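Local coordinates for Lin1840 protein (Listeria innocua serovar 6a, PDB 4ZOC) that probably hydrolyses terminal, non-reducing beta-D-glucosyl residues with release of beta-D-glucose, as a family 3 glycoside hydrolase linked to beta-1,2-glucan metabolism in Listeria, at residues Lys232-Ala237 and Met261-Val266; Met248-Asn253 and Ser293-Val298. The protein carries 2 engineered substitutions. One frame throughout, in Å; residues are numbered along the deposited sequence. Where two conformers were deposited one is given.

Contact 1: Lys232-Ala237 and Met261-Val266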
ATOM      1  N   LYS A 232     -26.245  -9.761  15.682  1.00  9.27           N
ATOM      2  CA  LYS A 232     -26.083 -10.845  16.647  1.00 10.46           C
ATOM      3  C   LYS A 232     -24.750 -11.497  16.743  1.00  9.91           C
ATOM      4  O   LYS A 232     -24.364 -11.900  17.848  1.00 12.06           O
ATOM      5  CB  LYS A 232     -27.190 -11.870  16.491  1.00  9.44           C
ATOM      6  CG  LYS A 232     -28.558 -11.313  16.970  1.00 12.04           C
ATOM      7  CD  LYS A 232     -28.643 -11.456  18.460  1.00 16.76           C
ATOM      8  CE  LYS A 232     -29.868 -10.916  19.122  1.00 20.06           C
ATOM      9  NZ  LYS A 232     -29.616 -11.037  20.604  1.00 19.92           N
ATOM     10  N   LEU A 233     -24.037 -11.686  15.617  1.00  8.65           N
ATOM     11  CA  LEU A 233     -22.756 -12.373  15.619  1.00  7.75           C
ATOM     12  C   LEU A 233     -21.670 -11.495  14.959  1.00  7.26           C
ATOM     13  O   LEU A 233     -22.001 -10.571  14.225  1.00  7.28           O
ATOM     14  CB  LEU A 233     -22.806 -13.682  14.829  1.00  8.38           C
ATOM     15  CG  LEU A 233     -23.686 -14.833  15.369  1.00  9.29           C
ATOM     16  CD1 LEU A 233     -25.133 -14.666  14.971  1.00 11.83           C
ATOM     17  CD2 LEU A 233     -23.121 -16.171  14.867  1.00  9.24           C
ATOM     18  N   VAL A 234     -20.423 -11.798  15.231  1.00  8.75           N
ATOM     19  CA  VAL A 234     -19.284 -11.250  14.526  1.00  9.24           C
ATOM     20  C   VAL A 234     -18.424 -12.399  14.052  1.00  8.65           C
ATOM     21  O   VAL A 234     -18.289 -13.406  14.749  1.00  7.87           O
ATOM     22  CB  VAL A 234     -18.497 -10.297  15.429  1.00 10.98           C
ATOM     23  CG1 VAL A 234     -17.220  -9.772  14.748  1.00 11.95           C
ATOM     24  CG2 VAL A 234     -19.372  -9.137  15.792  1.00 11.32           C
ATOM     25  N   MET A 235     -17.790 -12.257  12.887  1.00  8.61           N
ATOM     26  CA  MET A 235     -16.901 -13.293  12.368  1.00  7.28           C
ATOM     27  C   MET A 235     -15.479 -12.735  12.289  1.00  7.17           C
ATOM     28  O   MET A 235     -15.300 -11.552  11.942  1.00  6.38           O
ATOM     29  CB  MET A 235     -17.338 -13.736  10.939  1.00  7.04           C
ATOM     30  CG  MET A 235     -16.405 -14.722  10.263  1.00  7.79           C
ATOM     31  SD  MET A 235     -16.766 -15.028   8.535  1.00  9.23           S
ATOM     32  CE  MET A 235     -18.359 -15.853   8.688  1.00 11.84           C
ATOM     33  N   THR A 236     -14.484 -13.551  12.654  1.00  6.86           N
ATOM     34  CA  THR A 236     -13.049 -13.101  12.585  1.00  6.39           C
ATOM     35  C   THR A 236     -12.546 -12.929  11.144  1.00  7.07           C
ATOM     36  O   THR A 236     -13.205 -13.412  10.207  1.00  7.09           O
ATOM     37  CB  THR A 236     -12.135 -14.098  13.302  1.00  7.03           C
ATOM     38  OG1 THR A 236     -11.961 -15.304  12.513  1.00  8.11           O
ATOM     39  CG2 THR A 236     -12.639 -14.345  14.740  1.00  7.15           C
ATOM     40  N   ALA A 237     -11.399 -12.224  10.986  1.00  6.22           N
ATOM     41  CA  ALA A 237     -10.801 -12.059   9.664  1.00  5.91           C
ATOM     42  C   ALA A 237      -9.605 -13.023   9.472  1.00  7.15           C
ATOM     43  O   ALA A 237      -8.964 -13.443  10.421  1.00  5.99           O
ATOM     44  CB  ALA A 237     -10.307 -10.601   9.525  1.00  5.84           C
ATOM     45  N   MET A 261     -16.455  -2.206  22.365  1.00 11.75           N
ATOM     46  CA  MET A 261     -17.676  -2.267  21.572  1.00 11.43           C
ATOM     47  C   MET A 261     -18.814  -3.000  22.298  1.00 12.02           C
ATOM     48  O   MET A 261     -19.906  -3.015  21.813  1.00 12.46           O
ATOM     49  CB  MET A 261     -17.392  -2.937  20.238  1.00 11.16           C
ATOM     50  CG  MET A 261     -16.567  -2.042  19.305  1.00 12.93           C
ATOM     51  SD  MET A 261     -16.299  -2.879  17.726  1.00 14.10           S
ATOM     52  CE  MET A 261     -15.023  -1.780  17.103  1.00 13.46           C
ATOM     53  N   GLU A 262     -18.504  -3.638  23.411  1.00 12.50           N
ATOM     54  CA  GLU A 262     -19.548  -4.281  24.288  1.00 14.20           C
ATOM     55  C   GLU A 262     -20.278  -5.386  23.577  1.00 15.50           C
ATOM     56  O   GLU A 262     -21.464  -5.649  23.854  1.00 16.89           O
ATOM     57  CB  GLU A 262     -20.558  -3.234  24.809  1.00 13.44           C
ATOM     58  CG  GLU A 262     -19.934  -2.144  25.623  1.00 18.18           C
ATOM     59  CD  GLU A 262     -21.016  -1.267  26.217  1.00 26.54           C
ATOM     60  OE1 GLU A 262     -21.366  -0.296  25.553  1.00 42.73           O
ATOM     61  OE2 GLU A 262     -21.588  -1.571  27.266  1.00 31.75           O
ATOM     62  N   PHE A 263     -19.584  -6.089  22.682  1.00 13.98           N
ATOM     63  CA  PHE A 263     -20.234  -7.202  21.971  1.00 12.27           C
ATOM     64  C   PHE A 263     -20.253  -8.434  22.882  1.00 13.43           C
ATOM     65  O   PHE A 263     -19.208  -8.859  23.373  1.00 14.36           O
ATOM     66  CB  PHE A 263     -19.475  -7.475  20.691  1.00 10.86           C
ATOM     67  CG  PHE A 263     -19.950  -8.686  19.948  1.00  9.32           C
ATOM     68  CD1 PHE A 263     -21.215  -8.638  19.316  1.00  9.57           C
ATOM     69  CD2 PHE A 263     -19.214  -9.884  19.923  1.00  9.97           C
ATOM     70  CE1 PHE A 263     -21.721  -9.756  18.681  1.00 11.91           C
ATOM     71  CE2 PHE A 263     -19.740 -11.020  19.262  1.00  9.77           C
ATOM     72  CZ  PHE A 263     -20.981 -10.943  18.637  1.00  9.60           C
ATOM     73  N   ASP A 264     -21.445  -9.020  23.059  1.00 12.58           N
ATOM     74  CA  ASP A 264     -21.584 -10.178  23.910  1.00 14.60           C
ATOM     75  C   ASP A 264     -22.226 -11.365  23.194  1.00 17.81           C
ATOM     76  O   ASP A 264     -22.731 -12.253  23.871  1.00 17.69           O
ATOM     77  CB  ASP A 264     -22.454  -9.858  25.153  1.00 21.79           C
ATOM     78  CG  ASP A 264     -22.325 -10.932  26.265  1.00 22.71           C
ATOM     79  OD1 ASP A 264     -21.221 -11.456  26.543  1.00 28.29           O
ATOM     80  OD2 ASP A 264     -23.321 -11.269  26.901  1.00 29.83           O
ATOM     81  N   GLY A 265     -22.091 -11.456  21.865  1.00 11.70           N
ATOM     82  CA  GLY A 265     -22.600 -12.545  21.113  1.00 12.25           C
ATOM     83  C   GLY A 265     -21.490 -13.497  20.658  1.00  9.19           C
ATOM     84  O   GLY A 265     -20.320 -13.463  21.112  1.00  8.51           O
ATOM     85  N   VAL A 266     -21.908 -14.450  19.805  1.00 10.33           N
ATOM     86  CA  VAL A 266     -21.042 -15.483  19.300  1.00  9.24           C
ATOM     87  C   VAL A 266     -19.998 -14.796  18.390  1.00 10.04           C
ATOM     88  O   VAL A 266     -20.365 -14.080  17.483  1.00  9.43           O
ATOM     89  CB  VAL A 266     -21.831 -16.583  18.584  1.00  8.70           C
ATOM     90  CG1 VAL A 266     -20.909 -17.550  17.812  1.00  9.99           C
ATOM     91  CG2 VAL A 266     -22.719 -17.338  19.615  1.00  9.86           C
TER
HETATM   92  O   HOH W   1     -24.763 -14.435  19.047  1.00 13.42           O

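Contact 2: Met248-Asn253 and Ser293-Val298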
ATOM      1  N   MET A 248      -6.790 -14.996  16.677  1.00  7.64           N
ATOM      2  CA  MET A 248      -6.178 -15.138  18.036  1.00  8.24           C
ATOM      3  C   MET A 248      -5.666 -13.828  18.599  1.00  9.93           C
ATOM      4  O   MET A 248      -4.773 -13.823  19.468  1.00 11.17           O
ATOM      5  CB  MET A 248      -5.051 -16.194  18.012  1.00 10.29           C
ATOM      6  CG  MET A 248      -3.866 -15.914  17.106  1.00  9.74           C
ATOM      7  SD  MET A 248      -2.426 -16.953  17.373  1.00 10.86           S
ATOM      8  CE  MET A 248      -1.652 -16.079  18.756  1.00 11.35           C
ATOM      9  N   ASN A 249      -6.228 -12.709  18.135  1.00 10.54           N
ATOM     10  CA  ASN A 249      -5.752 -11.414  18.607  1.00 10.59           C
ATOM     11  C   ASN A 249      -6.558 -10.970  19.823  1.00  9.35           C
ATOM     12  O   ASN A 249      -7.673 -10.577  19.699  1.00  9.92           O
ATOM     13  CB  ASN A 249      -5.784 -10.432  17.489  1.00  9.41           C
ATOM     14  CG  ASN A 249      -5.141  -9.124  17.843  1.00 10.55           C
ATOM     15  OD1 ASN A 249      -5.250  -8.661  18.948  1.00 10.55           O
ATOM     16  ND2 ASN A 249      -4.472  -8.511  16.852  1.00  9.65           N
ATOM     17  N   LYS A 250      -5.976 -11.121  21.026  1.00 11.30           N
ATOM     18  CA  LYS A 250      -6.716 -10.907  22.251  1.00 10.70           C
ATOM     19  C   LYS A 250      -7.101  -9.504  22.400  1.00 10.05           C
ATOM     20  O   LYS A 250      -8.208  -9.171  22.847  1.00 10.01           O
ATOM     21  CB  LYS A 250      -5.909 -11.305  23.535  1.00 18.01           C
ATOM     22  CG  LYS A 250      -5.413 -12.676  23.563  1.00 21.08           C
ATOM     23  CD  LYS A 250      -4.787 -13.026  24.935  1.00 27.78           C
ATOM     24  CE  LYS A 250      -3.441 -13.708  24.771  1.00 38.21           C
ATOM     25  NZ  LYS A 250      -3.556 -15.114  24.239  1.00 33.17           N
ATOM     26  N   TRP A 251      -6.157  -8.610  22.117  1.00 12.29           N
ATOM     27  CA  TRP A 251      -6.427  -7.198  22.216  1.00 11.96           C
ATOM     28  C   TRP A 251      -7.623  -6.851  21.311  1.00 10.27           C
ATOM     29  O   TRP A 251      -8.601  -6.250  21.716  1.00 10.57           O
ATOM     30  CB  TRP A 251      -5.200  -6.360  21.808  1.00 12.20           C
ATOM     31  CG  TRP A 251      -5.588  -4.913  21.602  1.00 12.28           C
ATOM     32  CD1 TRP A 251      -5.721  -3.979  22.541  1.00 13.53           C
ATOM     33  CD2 TRP A 251      -5.814  -4.269  20.351  1.00 13.37           C
ATOM     34  NE1 TRP A 251      -6.081  -2.788  21.974  1.00 14.88           N
ATOM     35  CE2 TRP A 251      -6.149  -2.950  20.622  1.00 15.89           C
ATOM     36  CE3 TRP A 251      -5.792  -4.704  19.024  1.00 12.14           C
ATOM     37  CZ2 TRP A 251      -6.452  -2.022  19.617  1.00 13.16           C
ATOM     38  CZ3 TRP A 251      -6.105  -3.816  18.044  1.00 16.49           C
ATOM     39  CH2 TRP A 251      -6.395  -2.460  18.337  1.00 17.74           C
ATOM     40  N   LEU A 252      -7.564  -7.305  20.082  1.00  9.36           N
ATOM     41  CA  LEU A 252      -8.657  -7.005  19.161  1.00  9.65           C
ATOM     42  C   LEU A 252     -10.018  -7.558  19.587  1.00  9.20           C
ATOM     43  O   LEU A 252     -10.992  -6.878  19.541  1.00 10.29           O
ATOM     44  CB  LEU A 252      -8.298  -7.523  17.758  1.00  7.45           C
ATOM     45  CG  LEU A 252      -9.363  -7.307  16.663  1.00  7.56           C
ATOM     46  CD1 LEU A 252      -9.450  -5.812  16.267  1.00  6.58           C
ATOM     47  CD2 LEU A 252      -8.925  -8.171  15.486  1.00  9.98           C
ATOM     48  N   ASN A 253     -10.071  -8.845  19.927  1.00  9.56           N
ATOM     49  CA  ASN A 253     -11.349  -9.487  20.182  1.00  8.38           C
ATOM     50  C   ASN A 253     -11.881  -9.369  21.643  1.00  9.11           C
ATOM     51  O   ASN A 253     -13.110  -9.306  21.878  1.00  9.15           O
ATOM     52  CB  ASN A 253     -11.250 -10.934  19.785  1.00 10.09           C
ATOM     53  CG  ASN A 253     -10.888 -11.112  18.320  1.00 11.95           C
ATOM     54  OD1 ASN A 253     -11.155 -10.243  17.518  1.00 13.21           O
ATOM     55  ND2 ASN A 253     -10.314 -12.258  17.975  1.00 11.68           N
ATOM     56  N   SER A 293      -6.860 -19.131  20.412  1.00 10.37           N
ATOM     57  CA  SER A 293      -8.180 -18.749  19.903  1.00 10.96           C
ATOM     58  C   SER A 293      -9.205 -18.681  20.996  1.00  9.87           C
ATOM     59  O   SER A 293      -9.964 -17.770  21.022  1.00 10.47           O
ATOM     60  CB  SER A 293      -8.625 -19.650  18.726  1.00 13.41           C
ATOM     61  OG  SER A 293      -7.694 -19.481  17.649  1.00 14.58           O
ATOM     62  N   MET A 294      -9.216 -19.645  21.922  0.50 11.31           N
ATOM     63  CA  MET A 294     -10.180 -19.536  23.018  0.50 11.56           C
ATOM     64  C   MET A 294      -9.842 -18.377  23.987  0.50 10.74           C
ATOM     65  O   MET A 294     -10.734 -17.691  24.483  0.50  8.18           O
ATOM     66  CB  MET A 294     -10.363 -20.856  23.781  0.50 12.50           C
ATOM     67  CG  MET A 294     -11.537 -20.764  24.735  0.50 14.72           C
ATOM     68  SD  MET A 294     -12.474 -22.280  24.907  0.50 17.82           S
ATOM     69  CE  MET A 294     -13.632 -22.070  23.572  0.50 16.05           C
ATOM     70  N   GLU A 295      -8.559 -18.153  24.239  1.00 11.41           N
ATOM     71  CA  GLU A 295      -8.166 -17.013  25.018  1.00 11.55           C
ATOM     72  C   GLU A 295      -8.689 -15.714  24.406  1.00 12.15           C
ATOM     73  O   GLU A 295      -9.067 -14.765  25.105  1.00 10.35           O
ATOM     74  CB  GLU A 295      -6.667 -16.982  25.152  1.00 14.69           C
ATOM     75  CG  GLU A 295      -6.142 -17.979  26.197  1.00 15.42           C
ATOM     76  CD  GLU A 295      -4.644 -18.116  26.223  1.00 20.96           C
ATOM     77  OE1 GLU A 295      -4.011 -17.533  25.331  1.00 17.89           O
ATOM     78  OE2 GLU A 295      -4.098 -18.770  27.183  1.00 19.40           O
ATOM     79  N   ALA A 296      -8.671 -15.659  23.064  1.00 11.12           N
ATOM     80  CA  ALA A 296      -9.134 -14.459  22.345  1.00  9.43           C
ATOM     81  C   ALA A 296     -10.640 -14.432  22.216  1.00  9.33           C
ATOM     82  O   ALA A 296     -11.220 -13.486  21.658  1.00 12.52           O
ATOM     83  CB  ALA A 296      -8.469 -14.396  20.958  1.00  9.06           C
ATOM     84  N   GLY A 297     -11.359 -15.459  22.696  1.00  9.59           N
ATOM     85  CA  GLY A 297     -12.815 -15.363  22.711  1.00  9.58           C
ATOM     86  C   GLY A 297     -13.626 -15.821  21.495  1.00  9.15           C
ATOM     87  O   GLY A 297     -14.810 -15.418  21.303  1.00  9.92           O
ATOM     88  N   VAL A 298     -12.986 -16.623  20.691  1.00 10.66           N
ATOM     89  CA  VAL A 298     -13.607 -17.232  19.515  1.00  9.58           C
ATOM     90  C   VAL A 298     -14.467 -18.372  20.069  1.00  9.19           C
ATOM     91  O   VAL A 298     -13.948 -19.262  20.709  1.00 11.31           O
ATOM     92  CB  VAL A 298     -12.566 -17.779  18.502  1.00  8.95           C
ATOM     93  CG1 VAL A 298     -13.278 -18.526  17.397  1.00  9.91           C
ATOM     94  CG2 VAL A 298     -11.744 -16.654  17.895  1.00  9.72           C
TER
HETATM   95  O   HOH W   2     -13.408 -12.152  22.521  1.00 12.96           O

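Contact 1: Lys232-Ala237 and Met261-Val266
Phe263 is the centrepiece where the loop leading into strand 266-268 meets the start of strand 233-236. Its CG stands anti to the backbone N (chi1 174°), which brings the ring alongside Val234. One face takes a CH-pi contact from Val234, whose CG2 sits 3.7 Å from the Phe263 ring centroid and only 12° off the ring normal. Val234 reaches this place because CG1 is anti to its own backbone N, leaving CG2 beside that N; the two side chains slide past each other in opposite directions. The opposite face is covered by the loop itself, with Gly265 N 3.4 Å above the plane of the Phe263 ring, so the ring lies between a methyl and a peptide nitrogen. At the ring edge lies the carbonyl of Lys232, its O 3.5 Å from Phe263 CE1. The second pair behaves differently: Leu233 and Val266 run side by side in the same direction, CD2 of Leu233 being 3.9 Å from CG1 of Val266, and both also pack on Leu335 of helix 322-338. Between these two pairs the backbones join. Val234 N donates to Val266 O over 3.2 Å, nearly straight at hydrogen (166°) and almost along the C=O axis. Beside it a water donates to Lys232 O and accepts from Val266 N. Having no side chain, Gly265 can lie close to that carbonyl; a CB would run into Lys232 O. Here the loop before strand 266-268 is joined to the start of strand 233-236, its parallel neighbour in the barrel sheet: a direct bond satisfies Val234 N and Val266 O, a water serves Lys232 O and Val266 N, and aromatic and aliphatic groups supply the apolar remainder of a buried contact.

Contact 2: Met248-Asn253 and Ser293-Val298
Apolar packing centres on Ala296, just beyond helix 286-295, whose methyl group points at the start of helix 250-260. Its CB lies 3.7 Å from Met248 C and also meets the backbone at Asn249 and Lys250, so a small side chain lets the two segments come close, with the CA atoms of Lys250 and Ala296 4.3 Å apart. Asn253 CB approaches Ala296 O to 3.2 Å. The charged contact lies beside it. Lys250 and Glu295 run alongside each other in the same direction, and the lysine chain bends at chi3 and chi4 to bring NZ within 2.7 Å of Glu295 OE1, a salt bridge that meets the carboxylate from above its plane. Glu295 OE2 has a second partner, Gln291. Capping hydrogen bonds mark the start of one helix and the finish of the other. Asn249 is the N-cap of helix 250-260, its OD1 accepting from Leu252 N at 2.9 Å, with the donor above the carbonyl plane. At the C-terminal end of helix 286-295, Gly297 with positive phi forms a Schellman motif, Gly297 N bonding to Met294 O and Val298 N to Ser293 O. A water donates to Ala296 O and, weakly, to Asn253 O. The ion pair thus ties the segments at exposed Lys250, the Ala296 methyl and bridging water link the buried side, and each cap satisfies its own helix end.

Overall arrangement
Both contacts belong to the TIM-barrel part of the family 3 N-terminal region, with centres about 11 Å apart and away from the glucose and magnesium sites. Their segments alternate along the chain: 232-237, 248-253, 261-266, then 293-298. Helix 250-260 connects them, since its first turn takes part in contact 2 and the loop after it in contact 1. Contact 1 joins strand 233-236 to the loop entering strand 266-268, and contact 2 the ends of outer helices. They touch directly where Thr236 CG2 packs 4.0 Å from Val298 CG2. Arg258 of the shared helix donates hydrogen bonds to Gly265 O and Gly297 O, one residue of each contact, so a single helix bears on both.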